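Local coordinates for protein peptidoglycan D,D-transpeptidase PbpA (Mycobacterium tuberculosis, PDB 3UN7) that probably cross-links peptidoglycan strands as a D,D-transpeptidase of the mycobacterial cell wall and takes part in regulating cell length, at residues Phe61-Leu64 against Arg65-Ser68; Asn161-Val164 against Gln165-Trp169; Thr181-Ala184 against Ile185-Tyr189. All coordinates share one frame; numbering follows the deposited sequence.

Contact 1: residues Phe61-Leu64 against Arg65-Ser68; sequences FYSL and RYSS
F61-L64 and R65-S68 form a tight antiparallel hairpin, with S63 and S67 as a hydrogen-bonded pair and Y62 and S68 as the non-hydrogen-bonded pair beyond it. S63 N donates to S67 O at 2.7 Å. The return bond, S67 N to S63 O, is weak at 3.1 Å. L64, R65 and Y66 make the turn.

S63 OG lies anti to its own N (chi1 167°), which brings it to Y66 N, from which it accepts at 2.9 Å. The same hydroxyl is also hydrogen-bonded to OE1 of Q165, which takes R65 N as well.

F61 comes at S67 and Y66 with the edge of its ring. CE1 lies 3.4 Å from S67 O, and Y66 O is also near the ring plane. The ring is put there by a chi1 of 63°, which places CG between the backbone N and carbonyl carbon. CE1 also packs on Y66 CB at 3.9 Å. On the face that carries Y62 and S68, the Y62 ring turns an edge to S68, its CD1 3.9 Å from S68 CB.

R65 folds back beside Y66. Its CG lies over one face of the tyrosine ring, near the rim. A bend at chi3 brings NH1 to Y66 OH at 2.9 Å, close to the guanidinium plane. W169 of helix 162-174 stacks on the Y66 ring.

S63 accepts twice, at OG from Y66 N and, weakly, at O from S67 N. This meets the definition of an ST motif, here in the turn of a short two-stranded beta hairpin, 62-63 with 67-68, in the dimerisation domain.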
# COMPACT_ATOMS: atom_id res chain seq x y z
N PHE A 61 9.25 16.88 -1.24
CA PHE A 61 9.54 18.32 -1.19
C PHE A 61 10.78 18.68 -1.99
O PHE A 61 11.59 17.81 -2.34
CB PHE A 61 9.63 18.85 0.26
CG PHE A 61 10.76 18.25 1.08
CD1 PHE A 61 12.06 18.71 0.95
CD2 PHE A 61 10.49 17.26 2.01
CE1 PHE A 61 13.09 18.17 1.73
CE2 PHE A 61 11.51 16.71 2.79
CZ PHE A 61 12.81 17.16 2.65
N TYR A 62 10.90 19.95 -2.31
CA TYR A 62 12.10 20.44 -2.95
C TYR A 62 12.49 21.68 -2.17
O TYR A 62 11.77 22.70 -2.19
CB TYR A 62 11.82 20.71 -4.43
CG TYR A 62 13.00 21.16 -5.26
CD1 TYR A 62 13.96 20.25 -5.67
CD2 TYR A 62 13.10 22.48 -5.71
CE1 TYR A 62 15.03 20.64 -6.46
CE2 TYR A 62 14.18 22.88 -6.51
CZ TYR A 62 15.14 21.95 -6.88
OH TYR A 62 16.22 22.30 -7.67
N SER A 63 13.62 21.59 -1.48
CA SER A 63 13.99 22.56 -0.45
C SER A 63 15.39 23.11 -0.67
O SER A 63 16.32 22.36 -0.96
CB SER A 63 13.92 21.88 0.93
OG SER A 63 14.55 22.67 1.93
N LEU A 64 15.54 24.43 -0.51
CA LEU A 64 16.85 25.06 -0.57
C LEU A 64 17.85 24.48 0.43
O LEU A 64 19.02 24.24 0.10
CB LEU A 64 16.73 26.56 -0.35
CG LEU A 64 16.24 27.40 -1.51
CD1 LEU A 64 16.02 28.82 -1.02
CD2 LEU A 64 17.27 27.38 -2.63
N ARG A 65 17.41 24.25 1.66
CA ARG A 65 18.39 23.75 2.60
C ARG A 65 18.33 22.25 2.89
O ARG A 65 19.31 21.67 3.35
CB ARG A 65 18.49 24.63 3.86
CG ARG A 65 17.57 24.28 4.99
CD ARG A 65 17.31 25.51 5.87
NE ARG A 65 18.54 26.14 6.35
CZ ARG A 65 19.17 25.80 7.47
NH1 ARG A 65 18.71 24.83 8.24
NH2 ARG A 65 20.28 26.44 7.81
N TYR A 66 17.21 21.61 2.56
CA TYR A 66 17.06 20.18 2.85
C TYR A 66 17.01 19.26 1.63
O TYR A 66 16.79 18.05 1.77
CB TYR A 66 15.88 19.94 3.81
CG TYR A 66 16.11 20.64 5.13
CD1 TYR A 66 15.45 21.83 5.43
CD2 TYR A 66 17.06 20.15 6.05
CE1 TYR A 66 15.69 22.50 6.63
CE2 TYR A 66 17.30 20.81 7.24
CZ TYR A 66 16.61 21.97 7.53
OH TYR A 66 16.86 22.65 8.70
N SER A 67 17.26 19.82 0.45
CA SER A 67 17.28 19.06 -0.80
C SER A 67 15.87 18.61 -1.19
O SER A 67 14.90 19.31 -0.95
CB SER A 67 18.25 17.87 -0.70
OG SER A 67 18.63 17.41 -1.99
N SER A 68 15.77 17.43 -1.79
CA SER A 68 14.52 16.96 -2.36
C SER A 68 14.19 15.58 -1.82
O SER A 68 15.08 14.87 -1.34
CB SER A 68 14.72 16.85 -3.86
OG SER A 68 15.85 16.01 -4.12

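Contact 2: residues Asn161-Val164 against Gln165-Trp169; sequences NPEV and QAQAW
N161, just before helix 162-174, meets Q165 one turn on, and backbone bonds join the first turns of the helix. N161 O accepts from Q165 N at 3.1 Å. The next three bonds follow in step: P162 O accepts from A166 N, E163 O from Q167 N, and V164 O from A168 N.

Capping is done by the N161 side chain. Its OD1 accepts from V164 N at 2.8 Å, in the carbonyl plane and on a lone pair. With chi1 -175° and chi2 -84°, OD1 faces the V164 N-H.

Among the amides, Q165 sets CG beside its backbone N (chi1 -69°) and then runs extended, which carries NE2 to N161 O. The bond between Q165 NE2 and N161 O is weak, at 3.3 Å, and one carbonyl thus meets both the backbone and the side chain of Q165. The other end of the amide, OE1, turns to S63 of the hairpin.

E163 and Q167 lie one turn apart. Their carboxylate and amide planes stand nearly at right angles. E163 OE2 comes within 2.6 Å of Q167 NE2, but the angle is too poor for a hydrogen bond. A168 CB meets V164 O at 3.4 Å.

The arrangement is that of an asparagine N-cap with proline at the first helical position, at the start of helix 162-174 in the transpeptidase domain.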
# COMPACT_ATOMS: atom_id res chain seq x y z
N ASN A 161 12.91 31.19 3.11
CA ASN A 161 13.41 31.63 4.40
C ASN A 161 14.09 30.47 5.14
O ASN A 161 13.45 29.45 5.43
CB ASN A 161 12.29 32.26 5.24
CG ASN A 161 12.79 32.85 6.56
OD1 ASN A 161 12.93 32.14 7.54
ND2 ASN A 161 13.03 34.16 6.58
N PRO A 162 15.40 30.61 5.44
CA PRO A 162 16.14 29.55 6.13
C PRO A 162 15.51 29.13 7.46
O PRO A 162 15.46 27.94 7.76
CB PRO A 162 17.50 30.20 6.39
CG PRO A 162 17.62 31.22 5.36
CD PRO A 162 16.25 31.77 5.17
N GLU A 163 15.02 30.11 8.23
CA GLU A 163 14.40 29.83 9.52
C GLU A 163 13.05 29.15 9.40
O GLU A 163 12.75 28.24 10.18
CB GLU A 163 14.31 31.08 10.39
CG GLU A 163 15.38 31.13 11.47
CD GLU A 163 15.15 30.09 12.57
OE1 GLU A 163 15.85 29.05 12.57
OE2 GLU A 163 14.26 30.31 13.42
N VAL A 164 12.23 29.55 8.43
CA VAL A 164 10.97 28.83 8.18
C VAL A 164 11.24 27.34 7.84
O VAL A 164 10.55 26.43 8.33
CB VAL A 164 10.13 29.52 7.08
CG1 VAL A 164 9.01 28.61 6.61
CG2 VAL A 164 9.56 30.84 7.62
N GLN A 165 12.25 27.09 7.01
CA GLN A 165 12.59 25.72 6.68
C GLN A 165 13.10 24.96 7.91
O GLN A 165 12.61 23.87 8.21
CB GLN A 165 13.64 25.68 5.58
CG GLN A 165 13.19 26.14 4.22
CD GLN A 165 14.37 26.31 3.31
OE1 GLN A 165 14.77 25.37 2.63
NE2 GLN A 165 14.96 27.50 3.31
N ALA A 166 14.07 25.54 8.61
CA ALA A 166 14.68 24.88 9.78
C ALA A 166 13.69 24.55 10.90
O ALA A 166 13.78 23.49 11.52
CB ALA A 166 15.85 25.70 10.33
N GLN A 167 12.74 25.46 11.14
CA GLN A 167 11.72 25.25 12.16
C GLN A 167 10.74 24.15 11.77
O GLN A 167 10.44 23.28 12.58
CB GLN A 167 10.99 26.55 12.51
CG GLN A 167 11.71 27.37 13.58
CD GLN A 167 11.24 28.81 13.65
OE1 GLN A 167 10.25 29.19 13.02
NE2 GLN A 167 11.95 29.63 14.43
N ALA A 168 10.27 24.17 10.52
CA ALA A 168 9.45 23.07 9.99
C ALA A 168 10.17 21.74 10.09
O ALA A 168 9.59 20.73 10.49
CB ALA A 168 9.04 23.34 8.54
N TRP A 169 11.45 21.74 9.71
CA TRP A 169 12.27 20.53 9.76
C TRP A 169 12.33 19.94 11.18
O TRP A 169 12.15 18.74 11.36
CB TRP A 169 13.68 20.84 9.24
CG TRP A 169 14.53 19.63 9.08
CD1 TRP A 169 15.60 19.27 9.85
CD2 TRP A 169 14.39 18.61 8.09
NE1 TRP A 169 16.14 18.08 9.40
CE2 TRP A 169 15.41 17.66 8.31
CE3 TRP A 169 13.50 18.40 7.03
CZ2 TRP A 169 15.57 16.53 7.51
CZ3 TRP A 169 13.65 17.27 6.24
CH2 TRP A 169 14.68 16.35 6.48

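Contact 3: residues Thr181-Ala184 against Ile185-Tyr189; sequences TNRA and ISETY
I185 packs on the N182 side chain, its CG1 coming 3.5 Å from N182 ND2. A chi1 of 63° turns CG1 toward the amide, while CG2 lies against the carbonyl of A184. The I185 backbone N makes a weak bond to N182 O at 3.3 Å.

S186 N donates to N182 O at 2.9 Å, in line with the C=O bond (176°). N182 O thus accepts from two successive amides, the first weakly. The hydroxyl of S186 is joined to N182 N by one water, which accepts from that N and lies 2.7 Å from S186 OG.

N182 OD1 also accepts from A184 N. Together with the bonds to N182 O, this meets the definition of an Asx motif, though its side-chain bond is weak. It lies in the loop from helix 162-174 to helix 196-205, which also holds S193, the probable acyl-ester nucleophile. N182 and A184 pack here on L146 of strand 143-149.

E187 extends alongside R183, pointing the same way. Its OE1 stands over one face of the guanidinium, 3.9 Å from R183 NE. That salt bridge is long and rests on charge alone, since no N-H points at the oxygen. OE1 also meets T181 CG2. The E187 backbone N is buried without a partner.

Y189 brings its OH across R183, 3.3 Å from R183 CG, with ring and guanidinium planes 34° apart. The ring edge faces R183 O. E432 completes the cluster: its OE2 bonds Y189 OH and forms the salt bridge of R183 NE, while the carbonyls of A177 and S178 take R183 NH1 and NH2.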
# COMPACT_ATOMS: atom_id res chain seq x y z
N THR A 181 7.18 10.43 7.19
CA THR A 181 7.23 9.04 6.74
C THR A 181 6.15 8.78 5.67
O THR A 181 4.97 9.15 5.84
CB THR A 181 7.12 8.05 7.93
OG1 THR A 181 8.16 8.36 8.87
CG2 THR A 181 7.30 6.60 7.48
N ASN A 182 6.56 8.18 4.55
CA ASN A 182 5.61 7.70 3.58
C ASN A 182 5.26 6.28 4.00
O ASN A 182 5.95 5.33 3.64
CB ASN A 182 6.17 7.75 2.15
CG ASN A 182 5.18 7.27 1.12
OD1 ASN A 182 4.18 6.63 1.47
ND2 ASN A 182 5.42 7.58 -0.15
N ARG A 183 4.20 6.16 4.79
CA ARG A 183 3.78 4.89 5.38
C ARG A 183 3.37 3.84 4.35
O ARG A 183 3.42 2.65 4.63
CB ARG A 183 2.64 5.13 6.37
CG ARG A 183 3.10 5.78 7.66
CD ARG A 183 1.97 6.14 8.64
NE ARG A 183 2.52 6.25 9.99
CZ ARG A 183 3.16 7.31 10.48
NH1 ARG A 183 3.64 7.25 11.72
NH2 ARG A 183 3.34 8.42 9.75
N ALA A 184 2.96 4.29 3.16
CA ALA A 184 2.50 3.37 2.11
C ALA A 184 3.61 2.47 1.57
O ALA A 184 3.35 1.35 1.15
CB ALA A 184 1.89 4.16 0.98
N ILE A 185 4.85 2.99 1.56
CA ILE A 185 5.99 2.28 0.93
C ILE A 185 7.26 2.17 1.75
O ILE A 185 8.12 1.38 1.41
CB ILE A 185 6.38 2.91 -0.42
CG1 ILE A 185 6.86 4.37 -0.25
CG2 ILE A 185 5.22 2.81 -1.40
CD1 ILE A 185 7.50 4.98 -1.52
N SER A 186 7.39 3.00 2.79
CA SER A 186 8.65 3.10 3.55
C SER A 186 8.60 2.37 4.89
O SER A 186 9.63 2.20 5.54
CB SER A 186 9.02 4.56 3.82
OG SER A 186 9.35 5.24 2.62
N GLU A 187 7.40 1.98 5.32
CA GLU A 187 7.24 1.35 6.63
C GLU A 187 6.60 -0.02 6.44
O GLU A 187 5.75 -0.19 5.56
CB GLU A 187 6.41 2.24 7.56
CG GLU A 187 6.29 1.78 9.04
CD GLU A 187 5.68 2.86 9.96
OE1 GLU A 187 5.73 4.07 9.61
OE2 GLU A 187 5.14 2.51 11.04
N THR A 188 7.03 -0.99 7.25
CA THR A 188 6.43 -2.31 7.22
C THR A 188 5.66 -2.54 8.51
O THR A 188 6.01 -1.98 9.56
CB THR A 188 7.47 -3.44 7.06
OG1 THR A 188 8.44 -3.33 8.10
CG2 THR A 188 8.15 -3.41 5.71
N TYR A 189 4.62 -3.36 8.42
CA TYR A 189 3.69 -3.61 9.52
C TYR A 189 3.36 -5.08 9.51
O TYR A 189 3.38 -5.69 8.45
CB TYR A 189 2.39 -2.85 9.29
CG TYR A 189 2.55 -1.36 9.22
CD1 TYR A 189 2.44 -0.57 10.37
CD2 TYR A 189 2.83 -0.73 8.01
CE1 TYR A 189 2.59 0.81 10.32
CE2 TYR A 189 2.98 0.65 7.93
CZ TYR A 189 2.86 1.41 9.09
OH TYR A 189 3.00 2.77 9.02
O HOH W 1 9.22 7.75 3.66

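Overall arrangement
Contacts 1 and 2 meet directly, with centres 11 Å apart. The join links the hairpin of the dimerisation domain to helix 162-174 of the transpeptidase domain. Q165 OE1 joins them, 2.8 Å from S63 OG and 3.0 Å from R65 N. Beside it, Y66 OH packs on A166 CA at 3.3 Å. Contact 3 stands apart. Its centre is about 21 Å from that of contact 1 and about 25 Å from that of contact 2, and in each case the nearest atoms are about 9 Å apart. It follows contact 2 along the chain, and its last residue precedes the probable nucleophile S193 by four positions.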